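Local coordinates for protein prolyl endopeptidase (PDB 2BKL) that probably hydrolyses oligopeptides on the carboxyl side of proline, and less readily of alanine, as a serine-type endopeptidase, at residues Pro33-Trp38 against His623-Val628; Lys239-Tyr244 against Lys262-Leu267; Ser383-Arg388 against Phe433-Lys438. One frame throughout, in Å; residues are numbered along the deposited sequence.

Interaction 1. Residues Pro33-Trp38 against His623-Val628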
loop_
_atom_site.group_PDB
_atom_site.type_symbol
_atom_site.label_atom_id
_atom_site.label_comp_id
_atom_site.label_asym_id
_atom_site.label_seq_id
_atom_site.Cartn_x
_atom_site.Cartn_y
_atom_site.Cartn_z
ATOM N N PRO A 33 -13.175 17.321 23.920
ATOM C CA PRO A 33 -14.305 16.449 24.263
ATOM C C PRO A 33 -15.521 16.564 23.333
ATOM O O PRO A 33 -16.210 15.575 23.092
ATOM C CB PRO A 33 -14.660 16.874 25.698
ATOM C CG PRO A 33 -13.377 17.331 26.239
ATOM C CD PRO A 33 -12.690 18.064 25.105
ATOM N N GLU A 34 -15.804 17.757 22.826
ATOM C CA GLU A 34 -16.953 17.915 21.964
ATOM C C GLU A 34 -16.769 17.087 20.693
ATOM O O GLU A 34 -17.739 16.571 20.155
ATOM C CB GLU A 34 -17.176 19.368 21.584
ATOM C CG GLU A 34 -18.533 19.617 20.965
ATOM C CD GLU A 34 -18.727 21.039 20.486
ATOM O OE1 GLU A 34 -17.793 21.877 20.593
ATOM O OE2 GLU A 34 -19.840 21.307 20.005
ATOM N N VAL A 35 -15.539 17.020 20.205
ATOM C CA VAL A 35 -15.246 16.277 18.977
ATOM C C VAL A 35 -15.360 14.770 19.274
ATOM O O VAL A 35 -15.970 14.043 18.496
ATOM C CB VAL A 35 -13.861 16.640 18.393
ATOM C CG1 VAL A 35 -13.520 15.743 17.197
ATOM C CG2 VAL A 35 -13.790 18.116 18.037
ATOM N N GLN A 36 -14.822 14.309 20.398
ATOM C CA GLN A 36 -14.991 12.897 20.764
ATOM C C GLN A 36 -16.452 12.510 20.906
ATOM O O GLN A 36 -16.858 11.457 20.419
ATOM C CB GLN A 36 -14.236 12.581 22.055
ATOM C CG GLN A 36 -12.737 12.642 21.885
ATOM C CD GLN A 36 -12.172 11.492 21.041
ATOM O OE1 GLN A 36 -12.678 10.353 21.083
ATOM N NE2 GLN A 36 -11.113 11.778 20.287
ATOM N N THR A 37 -17.263 13.358 21.536
ATOM C CA THR A 37 -18.696 13.087 21.639
ATOM C C THR A 37 -19.377 12.957 20.254
ATOM O O THR A 37 -20.220 12.065 20.013
ATOM C CB THR A 37 -19.371 14.197 22.459
ATOM O OG1 THR A 37 -18.867 14.141 23.804
ATOM C CG2 THR A 37 -20.844 13.980 22.597
ATOM N N TRP A 38 -19.009 13.861 19.353
ATOM C CA TRP A 38 -19.543 13.871 17.989
ATOM C C TRP A 38 -19.141 12.617 17.227
ATOM O O TRP A 38 -19.957 12.009 16.524
ATOM C CB TRP A 38 -19.077 15.152 17.302
ATOM C CG TRP A 38 -19.522 15.381 15.920
ATOM C CD1 TRP A 38 -20.606 16.103 15.540
ATOM C CD2 TRP A 38 -18.886 14.931 14.711
ATOM N NE1 TRP A 38 -20.702 16.142 14.168
ATOM C CE2 TRP A 38 -19.647 15.440 13.632
ATOM C CE3 TRP A 38 -17.736 14.161 14.430
ATOM C CZ2 TRP A 38 -19.293 15.215 12.303
ATOM C CZ3 TRP A 38 -17.399 13.925 13.111
ATOM C CH2 TRP A 38 -18.169 14.441 12.071
ATOM N N HIS A 623 -9.876 14.426 8.144
ATOM C CA HIS A 623 -10.375 14.629 6.811
ATOM C C HIS A 623 -11.772 14.044 6.649
ATOM O O HIS A 623 -12.669 14.697 6.146
ATOM C CB HIS A 623 -9.457 13.985 5.751
ATOM C CG HIS A 623 -8.102 14.600 5.657
ATOM N ND1 HIS A 623 -7.838 15.712 4.887
ATOM C CD2 HIS A 623 -6.919 14.248 6.239
ATOM C CE1 HIS A 623 -6.552 16.003 4.983
ATOM N NE2 HIS A 623 -5.976 15.138 5.803
ATOM N N ALA A 624 -11.956 12.812 7.102
ATOM C CA ALA A 624 -13.243 12.149 6.982
ATOM C C ALA A 624 -14.299 12.863 7.833
ATOM O O ALA A 624 -15.441 12.973 7.452
ATOM C CB ALA A 624 -13.078 10.697 7.409
ATOM N N ARG A 625 -13.924 13.358 9.002
ATOM C CA ARG A 625 -14.897 14.066 9.834
ATOM C C ARG A 625 -15.396 15.333 9.161
ATOM O O ARG A 625 -16.605 15.583 9.090
ATOM C CB ARG A 625 -14.300 14.443 11.190
ATOM C CG ARG A 625 -13.831 13.298 12.063
ATOM C CD ARG A 625 -13.626 13.662 13.555
ATOM N NE ARG A 625 -12.439 14.478 13.795
ATOM C CZ ARG A 625 -11.215 14.038 14.065
ATOM N NH1 ARG A 625 -10.946 12.752 14.098
ATOM N NH2 ARG A 625 -10.228 14.907 14.306
ATOM N N LYS A 626 -14.485 16.163 8.698
ATOM C CA LYS A 626 -14.884 17.419 8.061
ATOM C C LYS A 626 -15.715 17.171 6.788
ATOM O O LYS A 626 -16.695 17.891 6.527
ATOM C CB LYS A 626 -13.686 18.292 7.754
ATOM C CG LYS A 626 -12.923 18.786 8.991
ATOM C CD LYS A 626 -12.205 20.102 8.767
ATOM C CE LYS A 626 -11.200 20.060 7.655
ATOM N NZ LYS A 626 -10.396 21.336 7.580
ATOM N N PHE A 627 -15.312 16.186 5.982
ATOM C CA PHE A 627 -16.015 15.929 4.739
ATOM C C PHE A 627 -17.404 15.394 5.009
ATOM O O PHE A 627 -18.346 15.837 4.364
ATOM C CB PHE A 627 -15.204 14.982 3.852
ATOM C CG PHE A 627 -15.738 14.832 2.455
ATOM C CD1 PHE A 627 -15.538 15.832 1.522
ATOM C CD2 PHE A 627 -16.451 13.687 2.071
ATOM C CE1 PHE A 627 -15.958 15.677 0.216
ATOM C CE2 PHE A 627 -16.911 13.544 0.771
ATOM C CZ PHE A 627 -16.686 14.537 -0.142
ATOM N N VAL A 628 -17.554 14.449 5.940
ATOM C CA VAL A 628 -18.895 13.902 6.236
ATOM C C VAL A 628 -19.815 14.998 6.751
ATOM O O VAL A 628 -20.992 15.063 6.379
ATOM C CB VAL A 628 -18.881 12.669 7.157
ATOM C CG1 VAL A 628 -18.834 13.013 8.599
ATOM C CG2 VAL A 628 -20.133 11.806 6.881
#
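Arg625 meets both Trp38 and Val35 along its side chain. Its CB packs against Trp38 CZ3 at 3.7 Å. The next carbon, CG, is 3.8 Å from Trp38 CZ3, and CD stays equally close to that ring atom. The three carbons therefore pass the benzo end of the indole in turn. The chain then bends at its third torsion (chi3 -73°). This carries NE away from the tryptophan and brings it to 3.8 Å from Val35 CG1. NE also donates to Leu27 O, and NH2 at the tip has a hydrogen bond outside the two segments. The guanidinium and the indole are turned 82° apart, so the two flat groups do not stack.

Trp38 holds CG anti to its backbone N, which reaches the ring across to the second helix. There CH2 lies 3.6 Å from the carbonyl O of Arg625. It also touches Val628 CG1 at 3.8 Å, the two side chains running past each other in opposite directions.

The axes of the short segments come no nearer than 12.6 Å and cross at 72°, so long side chains fill the interval. Leu643, on the edge strand 641-646 of the hydrolase sheet, touches both Trp38 and Val628. Early helix 33-51 thus packs on helix 622-632, as in prolyl oligopeptidases, where the N-terminal segment joins the catalytic domain.

No hydrogen bond joins the two segments. Trp38 NE1 bonds Thr6 OG1, so both this N-H and Arg625 NE bond the N-terminal region. The arginine's methylenes make the apolar contact, which therefore rests on buried van der Waals packing and not on charge.

Interaction 2. Residues Lys239-Tyr244 against Lys262-Leu267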
loop_
_atom_site.group_PDB
_atom_site.type_symbol
_atom_site.label_atom_id
_atom_site.label_comp_id
_atom_site.label_asym_id
_atom_site.label_seq_id
_atom_site.Cartn_x
_atom_site.Cartn_y
_atom_site.Cartn_z
ATOM N N LYS A 239 29.864 -5.999 2.830
ATOM C CA LYS A 239 30.950 -5.125 2.414
ATOM C C LYS A 239 30.475 -3.777 1.887
ATOM O O LYS A 239 31.259 -2.845 1.802
ATOM C CB LYS A 239 31.831 -5.806 1.359
ATOM C CG LYS A 239 32.692 -6.947 1.918
ATOM C CD LYS A 239 33.715 -6.474 2.955
ATOM C CE LYS A 239 34.678 -7.589 3.388
ATOM N NZ LYS A 239 34.517 -7.911 4.849
ATOM N N TYR A 240 29.192 -3.672 1.551
ATOM C CA TYR A 240 28.654 -2.439 0.981
ATOM C C TYR A 240 27.396 -2.040 1.723
ATOM O O TYR A 240 26.384 -2.742 1.737
ATOM C CB TYR A 240 28.417 -2.581 -0.535
ATOM C CG TYR A 240 29.645 -3.031 -1.305
ATOM C CD1 TYR A 240 30.634 -2.121 -1.671
ATOM C CD2 TYR A 240 29.824 -4.368 -1.645
ATOM C CE1 TYR A 240 31.751 -2.528 -2.339
ATOM C CE2 TYR A 240 30.950 -4.783 -2.333
ATOM C CZ TYR A 240 31.906 -3.847 -2.662
ATOM O OH TYR A 240 33.073 -4.218 -3.344
ATOM N N LEU A 241 27.489 -0.883 2.346
ATOM C CA LEU A 241 26.364 -0.232 3.000
ATOM C C LEU A 241 25.833 0.917 2.145
ATOM O O LEU A 241 26.573 1.773 1.714
ATOM C CB LEU A 241 26.819 0.276 4.362
ATOM C CG LEU A 241 25.837 1.123 5.155
ATOM C CD1 LEU A 241 24.661 0.302 5.617
ATOM C CD2 LEU A 241 26.588 1.746 6.319
ATOM N N PHE A 242 24.528 0.907 1.892
ATOM C CA PHE A 242 23.848 1.927 1.097
ATOM C C PHE A 242 22.866 2.738 1.953
ATOM O O PHE A 242 22.185 2.191 2.835
ATOM C CB PHE A 242 23.053 1.273 -0.036
ATOM C CG PHE A 242 23.901 0.544 -1.004
ATOM C CD1 PHE A 242 24.576 1.229 -1.985
ATOM C CD2 PHE A 242 24.037 -0.819 -0.917
ATOM C CE1 PHE A 242 25.402 0.549 -2.880
ATOM C CE2 PHE A 242 24.856 -1.506 -1.774
ATOM C CZ PHE A 242 25.545 -0.812 -2.755
ATOM N N VAL A 243 22.810 4.030 1.675
ATOM C CA VAL A 243 21.814 4.919 2.245
ATOM C C VAL A 243 21.150 5.669 1.108
ATOM O O VAL A 243 21.804 6.287 0.259
ATOM C CB VAL A 243 22.422 5.869 3.265
ATOM C CG1 VAL A 243 21.409 6.939 3.693
ATOM C CG2 VAL A 243 22.910 5.093 4.502
ATOM N N TYR A 244 19.823 5.608 1.115
ATOM C CA TYR A 244 18.969 6.285 0.153
ATOM C C TYR A 244 18.317 7.505 0.784
ATOM O O TYR A 244 17.838 7.423 1.909
ATOM C CB TYR A 244 17.870 5.332 -0.297
ATOM C CG TYR A 244 18.307 4.078 -1.037
ATOM C CD1 TYR A 244 18.435 4.080 -2.405
ATOM C CD2 TYR A 244 18.516 2.901 -0.363
ATOM C CE1 TYR A 244 18.792 2.950 -3.085
ATOM C CE2 TYR A 244 18.891 1.751 -1.045
ATOM C CZ TYR A 244 19.019 1.787 -2.395
ATOM O OH TYR A 244 19.378 0.650 -3.094
ATOM N N LYS A 262 35.240 6.302 6.874
ATOM C CA LYS A 262 34.839 7.500 7.594
ATOM C C LYS A 262 33.667 8.223 6.924
ATOM O O LYS A 262 32.749 8.657 7.601
ATOM C CB LYS A 262 36.040 8.458 7.748
ATOM C CG LYS A 262 36.283 8.958 9.181
ATOM C CD LYS A 262 37.772 9.292 9.440
ATOM C CE LYS A 262 38.405 8.401 10.526
ATOM N NZ LYS A 262 39.801 8.840 10.851
ATOM N N ASP A 263 33.702 8.356 5.602
ATOM C CA ASP A 263 32.710 9.160 4.890
ATOM C C ASP A 263 31.893 8.290 3.941
ATOM O O ASP A 263 32.384 7.284 3.417
ATOM C CB ASP A 263 33.395 10.244 4.055
ATOM C CG ASP A 263 34.173 11.241 4.900
ATOM O OD1 ASP A 263 33.618 11.753 5.892
ATOM O OD2 ASP A 263 35.344 11.573 4.630
ATOM N N PHE A 264 30.637 8.678 3.721
ATOM C CA PHE A 264 29.862 8.127 2.608
ATOM C C PHE A 264 30.336 8.684 1.273
ATOM O O PHE A 264 30.756 9.834 1.172
ATOM C CB PHE A 264 28.361 8.403 2.776
ATOM C CG PHE A 264 27.704 7.477 3.726
ATOM C CD1 PHE A 264 27.252 6.236 3.324
ATOM C CD2 PHE A 264 27.573 7.828 5.060
ATOM C CE1 PHE A 264 26.684 5.373 4.228
ATOM C CE2 PHE A 264 26.983 6.966 5.958
ATOM C CZ PHE A 264 26.535 5.751 5.550
ATOM N N ARG A 265 30.270 7.848 0.250
ATOM C CA ARG A 265 30.527 8.237 -1.125
ATOM C C ARG A 265 29.170 8.455 -1.816
ATOM O O ARG A 265 28.224 7.703 -1.579
ATOM C CB ARG A 265 31.291 7.107 -1.848
ATOM C CG ARG A 265 32.555 6.550 -1.102
ATOM C CD ARG A 265 32.819 5.039 -1.359
ATOM N NE ARG A 265 34.101 4.551 -0.825
ATOM C CZ ARG A 265 35.286 4.812 -1.371
ATOM N NH1 ARG A 265 35.377 5.537 -2.479
ATOM N NH2 ARG A 265 36.400 4.352 -0.804
ATOM N N LEU A 266 29.062 9.473 -2.661
ATOM C CA LEU A 266 27.874 9.657 -3.485
ATOM C C LEU A 266 27.926 8.749 -4.680
ATOM O O LEU A 266 28.826 8.867 -5.496
ATOM C CB LEU A 266 27.784 11.096 -3.981
ATOM C CG LEU A 266 26.618 11.482 -4.888
ATOM C CD1 LEU A 266 25.296 11.387 -4.148
ATOM C CD2 LEU A 266 26.846 12.911 -5.435
ATOM N N LEU A 267 26.978 7.826 -4.787
ATOM C CA LEU A 267 26.839 7.080 -6.037
ATOM C C LEU A 267 26.182 7.927 -7.121
ATOM O O LEU A 267 26.699 8.023 -8.247
ATOM C CB LEU A 267 26.072 5.789 -5.851
ATOM C CG LEU A 267 25.913 4.942 -7.099
ATOM C CD1 LEU A 267 27.269 4.411 -7.610
ATOM C CD2 LEU A 267 24.968 3.803 -6.810
#
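Phe264 has CG beside its backbone N (chi1 -79°), which swings the ring from its loop position over toward Leu241 and Val243. Leu241 sets CG opposite its own backbone N (chi1 174°), so that its branch extends to the same ring although the CB bond does not aim there. The CB bond of Val243 points toward segment 262-267, and its methyl CG2, which lies beside the backbone N, meets the ring.

The far end of the phenyl ring does the touching. Val243 CG2 lies 3.8 Å from Phe264 CE1 and just as far from Phe264 CZ, so it sits by the bond between them. Leu241 CD2 reaches the same two ring atoms less closely, at 4.1 Å from Phe264 CZ. Both methyls approach obliquely to the ring. The valine side chain crosses the phenylalanine at about a right angle. All of this is apolar, and no hydrogen bond links the segments.

Other partners gather round the ring. Lys257 makes a cation-pi contact with it, His220 meets it ring to ring, and Val219 touches it as well. In place of Phe264, an alanine here would probably open a gap beside Val243 CG2 and Leu241 CD2 and deprive Lys257 of its cation-pi partner.

The backbones are not neighbours: the nearest CA atoms, of Val243 and Phe264, are 8.7 Å apart. Strand 251-257 runs between strands 241-247 and 265-269 in a four-stranded antiparallel sheet, a blade of the beta-propeller. It bonds Leu241 through Lys257, Val243 through Tyr255 and Arg265 through Trp256. Strand 217-220 of the preceding blade supplies Val219 and His220, while Phe242 and Leu267 pack on Val277 of strand 275-280 in the following blade.

Interaction 3. Residues Ser383-Arg388 against Phe433-Lys438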
loop_
_atom_site.group_PDB
_atom_site.type_symbol
_atom_site.label_atom_id
_atom_site.label_comp_id
_atom_site.label_asym_id
_atom_site.label_seq_id
_atom_site.Cartn_x
_atom_site.Cartn_y
_atom_site.Cartn_z
ATOM N N SER A 383 -4.996 -14.428 -9.321
ATOM C CA SER A 383 -5.807 -13.703 -10.308
ATOM C C SER A 383 -7.064 -13.263 -9.608
ATOM O O SER A 383 -7.289 -13.587 -8.452
ATOM C CB SER A 383 -6.149 -14.569 -11.544
ATOM O OG SER A 383 -7.260 -15.427 -11.323
ATOM N N PHE A 384 -7.888 -12.473 -10.285
ATOM C CA PHE A 384 -9.122 -12.014 -9.672
ATOM C C PHE A 384 -10.028 -13.170 -9.251
ATOM O O PHE A 384 -10.865 -12.987 -8.357
ATOM C CB PHE A 384 -9.905 -11.057 -10.596
ATOM C CG PHE A 384 -9.319 -9.683 -10.686
ATOM C CD1 PHE A 384 -9.373 -8.798 -9.616
ATOM C CD2 PHE A 384 -8.705 -9.264 -11.848
ATOM C CE1 PHE A 384 -8.801 -7.519 -9.736
ATOM C CE2 PHE A 384 -8.130 -8.015 -11.969
ATOM C CZ PHE A 384 -8.175 -7.139 -10.916
ATOM N N THR A 385 -9.864 -14.322 -9.901
ATOM C CA THR A 385 -10.618 -15.541 -9.582
ATOM C C THR A 385 -9.773 -16.749 -9.088
ATOM O O THR A 385 -10.309 -17.852 -8.914
ATOM C CB THR A 385 -11.422 -15.960 -10.828
ATOM O OG1 THR A 385 -10.533 -16.344 -11.876
ATOM C CG2 THR A 385 -12.189 -14.790 -11.406
ATOM N N THR A 386 -8.483 -16.536 -8.840
ATOM C CA THR A 386 -7.517 -17.594 -8.454
ATOM C C THR A 386 -6.878 -17.225 -7.119
ATOM O O THR A 386 -6.048 -16.315 -7.064
ATOM C CB THR A 386 -6.348 -17.730 -9.491
ATOM O OG1 THR A 386 -6.843 -18.114 -10.769
ATOM C CG2 THR A 386 -5.408 -18.878 -9.126
ATOM N N PRO A 387 -7.213 -17.928 -6.045
ATOM C CA PRO A 387 -6.506 -17.727 -4.777
ATOM C C PRO A 387 -4.983 -17.927 -4.881
ATOM O O PRO A 387 -4.542 -18.644 -5.777
ATOM C CB PRO A 387 -7.156 -18.784 -3.850
ATOM C CG PRO A 387 -8.473 -19.012 -4.431
ATOM C CD PRO A 387 -8.293 -18.917 -5.908
ATOM N N ARG A 388 -4.207 -17.330 -3.973
ATOM C CA ARG A 388 -2.749 -17.360 -4.025
ATOM C C ARG A 388 -2.199 -18.752 -4.184
ATOM O O ARG A 388 -2.554 -19.668 -3.465
ATOM C CB ARG A 388 -2.125 -16.762 -2.747
ATOM C CG ARG A 388 -2.057 -15.263 -2.711
ATOM C CD ARG A 388 -1.822 -14.698 -1.311
ATOM N NE ARG A 388 -0.689 -15.300 -0.607
ATOM C CZ ARG A 388 0.539 -14.769 -0.536
ATOM N NH1 ARG A 388 0.816 -13.601 -1.111
ATOM N NH2 ARG A 388 1.502 -15.406 0.134
ATOM N N PHE A 433 -9.633 -3.614 -15.628
ATOM C CA PHE A 433 -10.129 -4.975 -15.454
ATOM C C PHE A 433 -11.591 -4.968 -15.082
ATOM O O PHE A 433 -12.027 -4.147 -14.281
ATOM C CB PHE A 433 -9.348 -5.710 -14.362
ATOM C CG PHE A 433 -7.875 -5.843 -14.606
ATOM C CD1 PHE A 433 -7.396 -6.718 -15.571
ATOM C CD2 PHE A 433 -6.952 -5.127 -13.834
ATOM C CE1 PHE A 433 -6.023 -6.861 -15.793
ATOM C CE2 PHE A 433 -5.595 -5.301 -14.034
ATOM C CZ PHE A 433 -5.131 -6.137 -14.999
ATOM N N VAL A 434 -12.363 -5.879 -15.669
ATOM C CA VAL A 434 -13.781 -6.006 -15.374
ATOM C C VAL A 434 -14.072 -7.451 -15.052
ATOM O O VAL A 434 -13.787 -8.344 -15.859
ATOM C CB VAL A 434 -14.678 -5.485 -16.516
ATOM C CG1 VAL A 434 -16.136 -5.479 -16.054
ATOM C CG2 VAL A 434 -14.268 -4.085 -16.954
ATOM N N VAL A 435 -14.632 -7.696 -13.877
ATOM C CA VAL A 435 -14.822 -9.056 -13.361
ATOM C C VAL A 435 -16.298 -9.275 -13.085
ATOM O O VAL A 435 -16.984 -8.436 -12.500
ATOM C CB VAL A 435 -14.019 -9.267 -12.033
ATOM C CG1 VAL A 435 -14.073 -10.719 -11.607
ATOM C CG2 VAL A 435 -12.558 -8.776 -12.180
ATOM N N HIS A 436 -16.818 -10.411 -13.522
ATOM C CA HIS A 436 -18.229 -10.718 -13.330
ATOM C C HIS A 436 -18.494 -12.190 -13.593
ATOM O O HIS A 436 -17.673 -12.891 -14.167
ATOM C CB HIS A 436 -19.102 -9.866 -14.254
ATOM C CG HIS A 436 -18.664 -9.913 -15.676
ATOM N ND1 HIS A 436 -19.027 -10.930 -16.545
ATOM C CD2 HIS A 436 -17.892 -9.069 -16.395
ATOM C CE1 HIS A 436 -18.473 -10.710 -17.726
ATOM N NE2 HIS A 436 -17.781 -9.588 -17.659
ATOM N N ARG A 437 -19.683 -12.652 -13.208
ATOM C CA ARG A 437 -20.113 -13.994 -13.606
ATOM C C ARG A 437 -20.158 -14.107 -15.126
ATOM O O ARG A 437 -20.545 -13.160 -15.828
ATOM C CB ARG A 437 -21.501 -14.316 -13.055
ATOM C CG ARG A 437 -21.555 -14.581 -11.569
ATOM C CD ARG A 437 -22.938 -14.886 -11.072
ATOM N NE ARG A 437 -23.358 -16.169 -11.620
ATOM C CZ ARG A 437 -22.993 -17.352 -11.100
ATOM N NH1 ARG A 437 -22.250 -17.428 -9.991
ATOM N NH2 ARG A 437 -23.377 -18.474 -11.699
ATOM N N LYS A 438 -19.843 -15.289 -15.631
ATOM C CA LYS A 438 -19.964 -15.559 -17.066
ATOM C C LYS A 438 -21.359 -15.319 -17.607
ATOM O O LYS A 438 -21.496 -14.900 -18.754
ATOM C CB LYS A 438 -19.508 -16.992 -17.388
ATOM C CG LYS A 438 -18.035 -17.173 -17.261
ATOM C CD LYS A 438 -17.548 -18.552 -17.743
ATOM C CE LYS A 438 -16.079 -18.780 -17.427
ATOM N NZ LYS A 438 -15.716 -20.205 -17.596
#
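Phe384 packs against Phe433 and Val435 together. Its CE2 sits over a face of the Phe433 ring, 3.4 Å from Phe433 CG. In return, Phe433 CD2 lies at the edge of the Phe384 ring, in its plane. The rings are oblique, with planes at 59° and centroids 5.2 Å apart. Val435 CG2 covers one face of Phe384 in a CH-pi contact, 4.1 Å from the ring centroid. Farther along, Thr385 CG2 only grazes Val435 CG1.

Phe384 CG stands beside its backbone N (chi1 -75°), which carries the ring to Phe433 and Val435. The loop that carries Phe384 is held by Ser383. Its OG accepts from Thr385 N at 3.2 Å, forming an ST turn, and shares a hydrogen bond of 2.8 Å with Thr386 OG1. Ser383 N also bonds Thr386 O, closing the tight turn between strands 376-383 and 386-394. On the other side, Phe433 and Val435 are fixed in strand 429-437 by backbone bonds to Val480 and Tyr478.

Phe384 also touches Val417, Ala462, Tyr478 and Val480. A propeller hairpin thus inserts its turn phenylalanine against the central sheet of the alpha/beta-hydrolase domain, an interdomain contact that fits the two-domain architecture of prolyl oligopeptidases.

Overall arrangement
All three contacts are largely buried and lack hydrogen bonds between their segments, yet they hold different parts of the fold. Interaction 1 joins two helices far apart in sequence and closes a long loop that contains the other two. Interaction 2 stays inside one propeller blade, and its phenylalanine is partly exposed. Interaction 3 joins the propeller to the hydrolase sheet. The chemistry follows: arginine methylenes against tryptophan between helices, aliphatic methyls against a phenyl ring within the blade, and paired aromatics at the domain boundary. Interactions 2 and 3 lie on opposite sides of the chain's centre, their own centres about 45 Å apart.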